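Local coordinates for chitinase (Thermococcus chitonophagus, PDB 5XSW), which probably hydrolyses internal glycosidic bonds of chitin, as expected of an endochitinase, and is seen here with N-acetylglucosamine sugars bound at its helical domain, at residues 336-341 / 369-374; 298-303 / 330-335. All blocks are in the same frame, centred on the assembly; numbering follows the deposited sequence.

Interaction 1 (336-341 / 369-374); sequences YNRGVG and EGFGGH. With NAG (2-acetamido-2-deoxy-beta-D-glucopyranose), chain C; NAG (2-acetamido-2-deoxy-beta-D-glucopyranose), chain D; PO4 (phosphate ion), chain E.
Gly370 lays its CA 3.4 Å from the side-chain oxygen OD1 of Asn337, while CG of Arg338 packs on that same CA, so the glycine backbone lies close against two consecutive residues of the helix 327-338 terminus. At the next residue, Phe371, the backbone N donates to Asn337 OD1 over 2.9 Å, the donor lying a little out of the carbonyl plane. CG of Asn337 stands anti to the backbone N (chi1 178°), which carries the amide out toward the loop. The Phe371 ring turns instead to Arg338, whose chain, bent at its second and third torsions, brings NE to 3.3 Å from Phe371 CE2 and sets the guanidinium centre beneath Phe371 CZ; the two planes are inclined by 35°. Helix end and glycine-rich loop together line this subunit's glycan pocket, where Phe371 O accepts from O6 of an N-acetylglucosamine (chain C) at 2.8 Å. Arg338 reaches outward: its NH2 donates over 3.2 Å to the acetamide O7 of the chain D sugar, held by Glu213, Gln251 and Phe371 of the second subunit. Phe371 also stacks on Phe371 of that subunit. Beyond Gly372, whose carbonyl O is hydrogen-bonded to Lys212 NZ, and Gly373, the N-cap of helix 374-386, comes His374. Its imidazole lies nearly parallel to the Asn337 amide, and Asn337 CB sits over the ring centre in a CH-pi contact, 3.7 Å from the His374 centroid. Asp333 and Glu213 bond its two nitrogens, with O6 of the chain C sugar at the ring edge.

Interaction 2 (298-303 / 330-335); sequences VSLTME and EIIDFG
Glu303 reaches across to Ile332 and Gly335 from one buried helix to another, and its side chain can be followed atom by atom. At the base, Glu303 CB meets the tip of Ile332, with CD1 4.0 Å away. CG stands anti to the carbonyl carbon and beside the backbone N (chi1 -57°), and from there the chain runs extended, carrying the carboxyl group to the main chain of the partner helix. CD comes to 3.4 Å from Ile332 O. The oxygen OE1 goes further, 2.6 Å from Ile332 O, a separation between two oxygens that suggests the acid group holds a proton. OE1 also touches Ile332 CG2. Glu303 OE1 lies 3.5 Å from Gly335 C, in a residue with no side chain to stand between the carboxyl group and the helix backbone. The contact joins helix 288-311 to helix 327-338 in the helical domain; the axes of the short segments pass 9.6 Å apart, and their N-to-C directions differ by 117°, so the helices meet steeply over a compact patch. One turn before Glu303, Leu300 completes it: CD2 packs 3.6 Å from Ile332 CG2, the two side chains crossing at a slant. The same leucine also touches Phe205 and Leu206 of helix 203-214, while Glu303 packs on Val340 of helix 340-346.

In the fold
Both interactions use helix 327-338: interaction 2 seats its middle on helix 288-311, and interaction 1 brings its C-terminal end to the loop 369-374 and the bound sugars. Their centres lie about 10 Å apart, and they touch directly. His374 ND1 lies 2.6 Å from Asp333 OD2, so Asp333, a second-shell residue on the buried helix, probably orients the His374 ring of the glycan pocket. Tyr336 bridges the two as well: its CD1 packs 3.6 Å from Leu300 CD2. Interaction 2 thus lies in the protein interior, behind the pocket wall formed by Asn337, Phe371 and His374.

Interaction 1 (336-341 / 369-374)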
ATOM      1  N   TYR A 336      -5.808   6.068 -10.987  1.00 21.01           N
ATOM      2  CA  TYR A 336      -4.703   6.717 -10.234  1.00 20.92           C
ATOM      3  C   TYR A 336      -5.285   7.485  -9.085  1.00 23.16           C
ATOM      4  O   TYR A 336      -4.780   7.417  -7.945  1.00 22.52           O
ATOM      5  CB  TYR A 336      -3.912   7.673 -11.113  1.00 18.76           C
ATOM      6  CG  TYR A 336      -2.714   8.281 -10.353  1.00 19.32           C
ATOM      7  CD1 TYR A 336      -1.499   7.625 -10.316  1.00 19.32           C
ATOM      8  CD2 TYR A 336      -2.838   9.510  -9.729  1.00 22.29           C
ATOM      9  CE1 TYR A 336      -0.383   8.179  -9.660  1.00 22.15           C
ATOM     10  CE2 TYR A 336      -1.753  10.086  -9.047  1.00 22.99           C
ATOM     11  CZ  TYR A 336      -0.546   9.407  -9.008  1.00 24.82           C
ATOM     12  OH  TYR A 336       0.523   9.974  -8.350  1.00 27.26           O
ATOM     13  N   ASN A 337      -6.365   8.190  -9.371  1.00 20.03           N
ATOM     14  CA  ASN A 337      -7.013   9.012  -8.326  1.00 21.24           C
ATOM     15  C   ASN A 337      -7.948   8.195  -7.386  1.00 26.77           C
ATOM     16  O   ASN A 337      -7.934   8.398  -6.168  1.00 24.74           O
ATOM     17  CB  ASN A 337      -7.807  10.121  -8.984  1.00 20.99           C
ATOM     18  CG  ASN A 337      -8.564  11.008  -7.972  1.00 28.69           C
ATOM     19  OD1 ASN A 337      -9.771  11.141  -8.068  1.00 25.80           O
ATOM     20  ND2 ASN A 337      -7.834  11.609  -6.994  1.00 22.30           N
ATOM     21  N   ARG A 338      -8.708   7.246  -7.924  1.00 20.68           N
ATOM     22  CA  ARG A 338      -9.714   6.534  -7.098  1.00 23.41           C
ATOM     23  C   ARG A 338      -9.330   5.092  -6.780  1.00 21.47           C
ATOM     24  O   ARG A 338     -10.003   4.442  -6.006  1.00 24.24           O
ATOM     25  CB  ARG A 338     -11.070   6.571  -7.799  1.00 21.42           C
ATOM     26  CG  ARG A 338     -11.703   7.952  -7.951  1.00 24.35           C
ATOM     27  CD  ARG A 338     -11.954   8.775  -6.674  1.00 29.78           C
ATOM     28  NE  ARG A 338     -12.547   8.017  -5.575  1.00 33.41           N
ATOM     29  CZ  ARG A 338     -13.837   7.739  -5.425  1.00 44.43           C
ATOM     30  NH1 ARG A 338     -14.727   8.153  -6.319  1.00 42.47           N
ATOM     31  NH2 ARG A 338     -14.238   7.069  -4.340  1.00 32.40           N
ATOM     32  N   GLY A 339      -8.252   4.587  -7.380  1.00 22.76           N
ATOM     33  CA  GLY A 339      -7.689   3.283  -7.067  1.00 20.83           C
ATOM     34  C   GLY A 339      -8.133   2.194  -8.070  1.00 24.58           C
ATOM     35  O   GLY A 339      -9.132   2.346  -8.787  1.00 20.88           O
ATOM     36  N   VAL A 340      -7.436   1.082  -8.107  1.00 21.43           N
ATOM     37  CA  VAL A 340      -7.809   0.015  -9.063  1.00 23.35           C
ATOM     38  C   VAL A 340      -9.087  -0.720  -8.659  1.00 24.00           C
ATOM     39  O   VAL A 340      -9.740  -1.372  -9.515  1.00 23.26           O
ATOM     40  CB  VAL A 340      -6.652  -1.008  -9.246  1.00 24.04           C
ATOM     41  CG1 VAL A 340      -5.415  -0.326  -9.813  1.00 26.05           C
ATOM     42  CG2 VAL A 340      -6.309  -1.721  -7.911  1.00 25.70           C
ATOM     43  N   GLY A 341      -9.457  -0.650  -7.366  1.00 20.41           N
ATOM     44  CA  GLY A 341     -10.755  -1.200  -6.918  1.00 22.42           C
ATOM     45  C   GLY A 341     -11.883  -0.449  -7.615  1.00 23.66           C
ATOM     46  O   GLY A 341     -12.869  -1.030  -8.110  1.00 23.78           O
ATOM     47  N   GLU A 369     -15.261  10.748 -13.196  1.00 28.78           N
ATOM     48  CA  GLU A 369     -14.611  12.029 -13.058  1.00 34.14           C
ATOM     49  C   GLU A 369     -13.404  11.976 -12.125  1.00 33.45           C
ATOM     50  O   GLU A 369     -12.433  12.689 -12.319  1.00 27.94           O
ATOM     51  CB  GLU A 369     -15.592  13.095 -12.601  1.00 31.90           C
ATOM     52  CG  GLU A 369     -15.040  14.486 -12.792  1.00 37.76           C
ATOM     53  CD  GLU A 369     -16.107  15.522 -13.033  1.00 42.49           C
ATOM     54  OE1 GLU A 369     -17.289  15.201 -12.849  1.00 44.07           O
ATOM     55  OE2 GLU A 369     -15.748  16.652 -13.396  1.00 37.47           O
ATOM     56  N   GLY A 370     -13.497  11.160 -11.087  1.00 27.98           N
ATOM     57  CA  GLY A 370     -12.624  11.297  -9.930  1.00 28.01           C
ATOM     58  C   GLY A 370     -12.923  12.530  -9.064  1.00 30.77           C
ATOM     59  O   GLY A 370     -13.810  13.297  -9.372  1.00 34.15           O
ATOM     60  N   PHE A 371     -12.154  12.759  -8.005  1.00 29.21           N
ATOM     61  CA  PHE A 371     -12.363  13.983  -7.200  1.00 29.50           C
ATOM     62  C   PHE A 371     -11.814  15.237  -7.850  1.00 31.93           C
ATOM     63  O   PHE A 371     -10.728  15.194  -8.424  1.00 26.54           O
ATOM     64  CB  PHE A 371     -11.708  13.830  -5.817  1.00 30.81           C
ATOM     65  CG  PHE A 371     -12.383  12.783  -4.940  1.00 37.22           C
ATOM     66  CD1 PHE A 371     -13.721  12.915  -4.605  1.00 50.36           C
ATOM     67  CD2 PHE A 371     -11.691  11.678  -4.484  1.00 43.81           C
ATOM     68  CE1 PHE A 371     -14.366  11.957  -3.815  1.00 50.17           C
ATOM     69  CE2 PHE A 371     -12.323  10.718  -3.696  1.00 42.23           C
ATOM     70  CZ  PHE A 371     -13.662  10.868  -3.366  1.00 39.55           C
ATOM     71  N   GLY A 372     -12.546  16.349  -7.736  1.00 28.51           N
ATOM     72  CA  GLY A 372     -12.036  17.650  -8.171  1.00 29.12           C
ATOM     73  C   GLY A 372     -11.856  17.710  -9.680  1.00 32.07           C
ATOM     74  O   GLY A 372     -10.934  18.360 -10.178  1.00 29.44           O
ATOM     75  N   GLY A 373     -12.701  17.002 -10.431  1.00 27.80           N
ATOM     76  CA  GLY A 373     -12.627  17.048 -11.900  1.00 26.10           C
ATOM     77  C   GLY A 373     -11.301  16.478 -12.409  1.00 28.24           C
ATOM     78  O   GLY A 373     -10.804  16.891 -13.472  1.00 24.92           O
ATOM     79  N   HIS A 374     -10.785  15.473 -11.693  1.00 24.35           N
ATOM     80  CA  HIS A 374      -9.446  14.941 -11.939  1.00 26.79           C
ATOM     81  C   HIS A 374      -9.279  14.467 -13.398  1.00 27.99           C
ATOM     82  O   HIS A 374      -8.344  14.877 -14.082  1.00 24.50           O
ATOM     83  CB  HIS A 374      -9.152  13.759 -10.977  1.00 25.65           C
ATOM     84  CG  HIS A 374      -7.699  13.406 -10.872  1.00 25.76           C
ATOM     85  ND1 HIS A 374      -7.026  12.724 -11.874  1.00 24.49           N
ATOM     86  CD2 HIS A 374      -6.800  13.595  -9.869  1.00 24.31           C
ATOM     87  CE1 HIS A 374      -5.784  12.478 -11.484  1.00 22.25           C
ATOM     88  NE2 HIS A 374      -5.611  13.014 -10.277  1.00 24.22           N
TER
HETATM   89  C1  NAG C   2      -5.657  17.896  -4.936  1.00 24.68           C
HETATM   90  C2  NAG C   2      -4.971  17.206  -3.819  1.00 23.24           C
HETATM   91  C3  NAG C   2      -4.700  15.748  -4.154  1.00 25.02           C
HETATM   92  C4  NAG C   2      -5.927  15.024  -4.622  1.00 24.99           C
HETATM   93  C5  NAG C   2      -6.507  15.765  -5.758  1.00 22.54           C
HETATM   94  C6  NAG C   2      -7.780  15.078  -6.172  1.00 25.90           C
HETATM   95  C7  NAG C   2      -3.359  18.361  -2.244  1.00 30.55           C
HETATM   96  C8  NAG C   2      -1.987  19.055  -2.032  1.00 26.08           C
HETATM   97  N2  NAG C   2      -3.703  17.910  -3.532  1.00 22.52           N
HETATM   98  O3  NAG C   2      -4.140  15.027  -3.036  1.00 24.07           O
HETATM   99  O4  NAG C   2      -5.581  13.737  -5.176  1.00 24.83           O
HETATM  100  O5  NAG C   2      -6.845  17.144  -5.374  1.00 22.93           O
HETATM  101  O6  NAG C   2      -8.290  15.952  -7.171  1.00 31.11           O
HETATM  102  O7  NAG C   2      -4.166  18.158  -1.330  1.00 29.95           O
HETATM  103  C1  NAG D   2     -17.593   8.130  -0.792  1.00 22.84           C
HETATM  104  C2  NAG D   2     -16.748   7.153  -1.583  1.00 23.32           C
HETATM  105  C3  NAG D   2     -15.478   6.861  -0.844  1.00 23.43           C
HETATM  106  C4  NAG D   2     -14.725   8.087  -0.478  1.00 22.86           C
HETATM  107  C5  NAG D   2     -15.589   8.991   0.320  1.00 21.54           C
HETATM  108  C6  NAG D   2     -14.809  10.307   0.607  1.00 23.69           C
HETATM  109  C7  NAG D   2     -17.726   5.315  -2.964  1.00 33.31           C
HETATM  110  C8  NAG D   2     -18.542   4.009  -3.053  1.00 26.28           C
HETATM  111  N2  NAG D   2     -17.526   5.935  -1.697  1.00 23.60           N
HETATM  112  O3  NAG D   2     -14.641   5.975  -1.598  1.00 22.87           O
HETATM  113  O4  NAG D   2     -13.608   7.723   0.415  1.00 26.09           O
HETATM  114  O5  NAG D   2     -16.795   9.329  -0.446  1.00 23.79           O
HETATM  115  O6  NAG D   2     -15.731  11.118   1.297  1.00 29.68           O
HETATM  116  O7  NAG D   2     -17.171   5.786  -3.943  1.00 29.15           O
HETATM  117  P   PO4 E 901      -4.255   1.102  -5.391  0.86 31.01           P
HETATM  118  O1  PO4 E 901      -3.483   2.112  -4.625  0.86 33.58           O
HETATM  119  O2  PO4 E 901      -3.427   0.066  -6.101  0.86 28.27           O
HETATM  120  O3  PO4 E 901      -5.185   0.458  -4.397  0.86 35.56           O
HETATM  121  O4  PO4 E 901      -5.035   1.635  -6.517  0.86 26.75           O

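Interaction 2 (298-303 / 330-335)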
ATOM      1  N   VAL A 298       5.760   4.287 -12.580  1.00 19.65           N
ATOM      2  CA  VAL A 298       5.603   2.898 -12.187  1.00 20.30           C
ATOM      3  C   VAL A 298       4.230   2.647 -11.582  1.00 22.72           C
ATOM      4  O   VAL A 298       3.638   1.604 -11.832  1.00 20.01           O
ATOM      5  CB  VAL A 298       6.729   2.463 -11.197  1.00 21.15           C
ATOM      6  CG1 VAL A 298       6.501   1.036 -10.611  1.00 20.37           C
ATOM      7  CG2 VAL A 298       8.128   2.540 -11.968  1.00 21.38           C
ATOM      8  N   SER A 299       3.717   3.601 -10.801  1.00 19.42           N
ATOM      9  CA  SER A 299       2.377   3.440 -10.246  1.00 20.91           C
ATOM     10  C   SER A 299       1.299   3.334 -11.338  1.00 21.90           C
ATOM     11  O   SER A 299       0.366   2.525 -11.249  1.00 20.65           O
ATOM     12  CB  SER A 299       2.046   4.639  -9.320  1.00 22.43           C
ATOM     13  OG  SER A 299       0.853   4.357  -8.588  1.00 27.46           O
ATOM     14  N   LEU A 300       1.397   4.199 -12.333  1.00 20.13           N
ATOM     15  CA  LEU A 300       0.506   4.170 -13.482  1.00 20.81           C
ATOM     16  C   LEU A 300       0.681   2.885 -14.281  1.00 21.68           C
ATOM     17  O   LEU A 300      -0.277   2.266 -14.711  1.00 21.92           O
ATOM     18  CB  LEU A 300       0.758   5.382 -14.363  1.00 20.88           C
ATOM     19  CG  LEU A 300       0.372   6.709 -13.725  1.00 21.15           C
ATOM     20  CD1 LEU A 300       1.125   7.860 -14.361  1.00 22.40           C
ATOM     21  CD2 LEU A 300      -1.122   6.911 -13.827  1.00 18.40           C
ATOM     22  N   THR A 301       1.929   2.476 -14.428  1.00 19.64           N
ATOM     23  CA  THR A 301       2.269   1.273 -15.152  1.00 22.06           C
ATOM     24  C   THR A 301       1.627   0.080 -14.466  1.00 28.00           C
ATOM     25  O   THR A 301       1.127  -0.813 -15.117  1.00 22.73           O
ATOM     26  CB  THR A 301       3.789   1.084 -15.228  1.00 23.98           C
ATOM     27  OG1 THR A 301       4.342   2.092 -16.071  1.00 21.63           O
ATOM     28  CG2 THR A 301       4.141  -0.285 -15.773  1.00 21.96           C
ATOM     29  N   MET A 302       1.616   0.102 -13.142  1.00 21.84           N
ATOM     30  CA  MET A 302       1.050  -0.980 -12.371  1.00 20.99           C
ATOM     31  C   MET A 302      -0.426  -1.152 -12.710  1.00 21.60           C
ATOM     32  O   MET A 302      -0.889  -2.261 -12.846  1.00 22.63           O
ATOM     33  CB  MET A 302       1.208  -0.712 -10.876  1.00 20.68           C
ATOM     34  CG  MET A 302       0.476  -1.695  -9.981  1.00 25.21           C
ATOM     35  SD  MET A 302      -1.249  -1.268  -9.689  1.00 31.35           S
ATOM     36  CE  MET A 302      -1.074   0.036  -8.478  1.00 29.33           C
ATOM     37  N   GLU A 303      -1.153  -0.057 -12.860  1.00 20.23           N
ATOM     38  CA  GLU A 303      -2.563  -0.167 -13.183  1.00 21.85           C
ATOM     39  C   GLU A 303      -2.745  -0.861 -14.530  1.00 25.32           C
ATOM     40  O   GLU A 303      -3.541  -1.775 -14.656  1.00 21.99           O
ATOM     41  CB  GLU A 303      -3.200   1.214 -13.264  1.00 21.95           C
ATOM     42  CG  GLU A 303      -3.072   2.076 -12.026  1.00 24.50           C
ATOM     43  CD  GLU A 303      -3.592   3.474 -12.260  1.00 24.85           C
ATOM     44  OE1 GLU A 303      -4.593   3.607 -12.971  1.00 23.05           O
ATOM     45  OE2 GLU A 303      -2.996   4.431 -11.753  1.00 21.22           O
ATOM     46  N   GLU A 330      -8.270   7.872 -19.783  1.00 23.59           N
ATOM     47  CA  GLU A 330      -9.287   8.153 -18.783  1.00 21.60           C
ATOM     48  C   GLU A 330      -9.353   7.062 -17.669  1.00 25.48           C
ATOM     49  O   GLU A 330      -9.438   7.395 -16.480  1.00 24.29           O
ATOM     50  CB  GLU A 330     -10.691   8.246 -19.464  1.00 22.57           C
ATOM     51  CG  GLU A 330     -10.791   9.519 -20.328  1.00 24.05           C
ATOM     52  CD  GLU A 330     -11.981   9.437 -21.272  1.00 36.06           C
ATOM     53  OE1 GLU A 330     -13.027   8.929 -20.843  1.00 31.19           O
ATOM     54  OE2 GLU A 330     -11.864   9.861 -22.418  1.00 29.83           O
ATOM     55  N   ILE A 331      -9.322   5.797 -18.068  1.00 22.20           N
ATOM     56  CA  ILE A 331      -9.371   4.652 -17.145  1.00 21.94           C
ATOM     57  C   ILE A 331      -8.140   4.681 -16.233  1.00 23.06           C
ATOM     58  O   ILE A 331      -8.225   4.564 -14.996  1.00 22.74           O
ATOM     59  CB  ILE A 331      -9.409   3.347 -17.899  1.00 20.66           C
ATOM     60  CG1 ILE A 331     -10.762   3.215 -18.625  1.00 27.36           C
ATOM     61  CG2 ILE A 331      -9.226   2.141 -16.942  1.00 20.85           C
ATOM     62  CD1 ILE A 331     -10.853   2.032 -19.581  1.00 24.98           C
ATOM     63  N   ILE A 332      -6.987   4.841 -16.846  1.00 22.06           N
ATOM     64  CA  ILE A 332      -5.750   4.848 -16.072  1.00 20.05           C
ATOM     65  C   ILE A 332      -5.709   6.074 -15.109  1.00 20.55           C
ATOM     66  O   ILE A 332      -5.326   5.916 -13.952  1.00 20.85           O
ATOM     67  CB  ILE A 332      -4.486   4.863 -16.992  1.00 21.88           C
ATOM     68  CG1 ILE A 332      -4.306   3.550 -17.776  1.00 20.03           C
ATOM     69  CG2 ILE A 332      -3.180   5.104 -16.186  1.00 19.39           C
ATOM     70  CD1 ILE A 332      -4.385   2.265 -16.943  1.00 23.71           C
ATOM     71  N   ASP A 333      -6.074   7.266 -15.579  1.00 19.67           N
ATOM     72  CA  ASP A 333      -6.106   8.420 -14.684  1.00 24.52           C
ATOM     73  C   ASP A 333      -7.163   8.243 -13.567  1.00 26.57           C
ATOM     74  O   ASP A 333      -6.941   8.595 -12.420  1.00 21.34           O
ATOM     75  CB  ASP A 333      -6.438   9.695 -15.425  1.00 22.82           C
ATOM     76  CG  ASP A 333      -6.362  10.886 -14.527  1.00 26.45           C
ATOM     77  OD1 ASP A 333      -5.228  11.221 -14.143  1.00 24.61           O
ATOM     78  OD2 ASP A 333      -7.410  11.452 -14.105  1.00 24.10           O
ATOM     79  N   PHE A 334      -8.337   7.747 -13.919  1.00 21.13           N
ATOM     80  CA  PHE A 334      -9.342   7.489 -12.876  1.00 21.14           C
ATOM     81  C   PHE A 334      -8.817   6.530 -11.784  1.00 18.39           C
ATOM     82  O   PHE A 334      -9.007   6.764 -10.598  1.00 21.63           O
ATOM     83  CB  PHE A 334     -10.645   6.942 -13.532  1.00 21.11           C
ATOM     84  CG  PHE A 334     -11.729   6.579 -12.532  1.00 21.70           C
ATOM     85  CD1 PHE A 334     -12.452   7.583 -11.878  1.00 24.13           C
ATOM     86  CD2 PHE A 334     -11.977   5.267 -12.247  1.00 21.75           C
ATOM     87  CE1 PHE A 334     -13.460   7.243 -10.961  1.00 25.89           C
ATOM     88  CE2 PHE A 334     -12.991   4.900 -11.372  1.00 23.04           C
ATOM     89  CZ  PHE A 334     -13.733   5.890 -10.711  1.00 22.85           C
ATOM     90  N   GLY A 335      -8.152   5.457 -12.195  1.00 18.42           N
ATOM     91  CA  GLY A 335      -7.588   4.451 -11.315  1.00 19.23           C
ATOM     92  C   GLY A 335      -6.478   5.073 -10.441  1.00 23.87           C
ATOM     93  O   GLY A 335      -6.182   4.623  -9.317  1.00 21.27           O
TER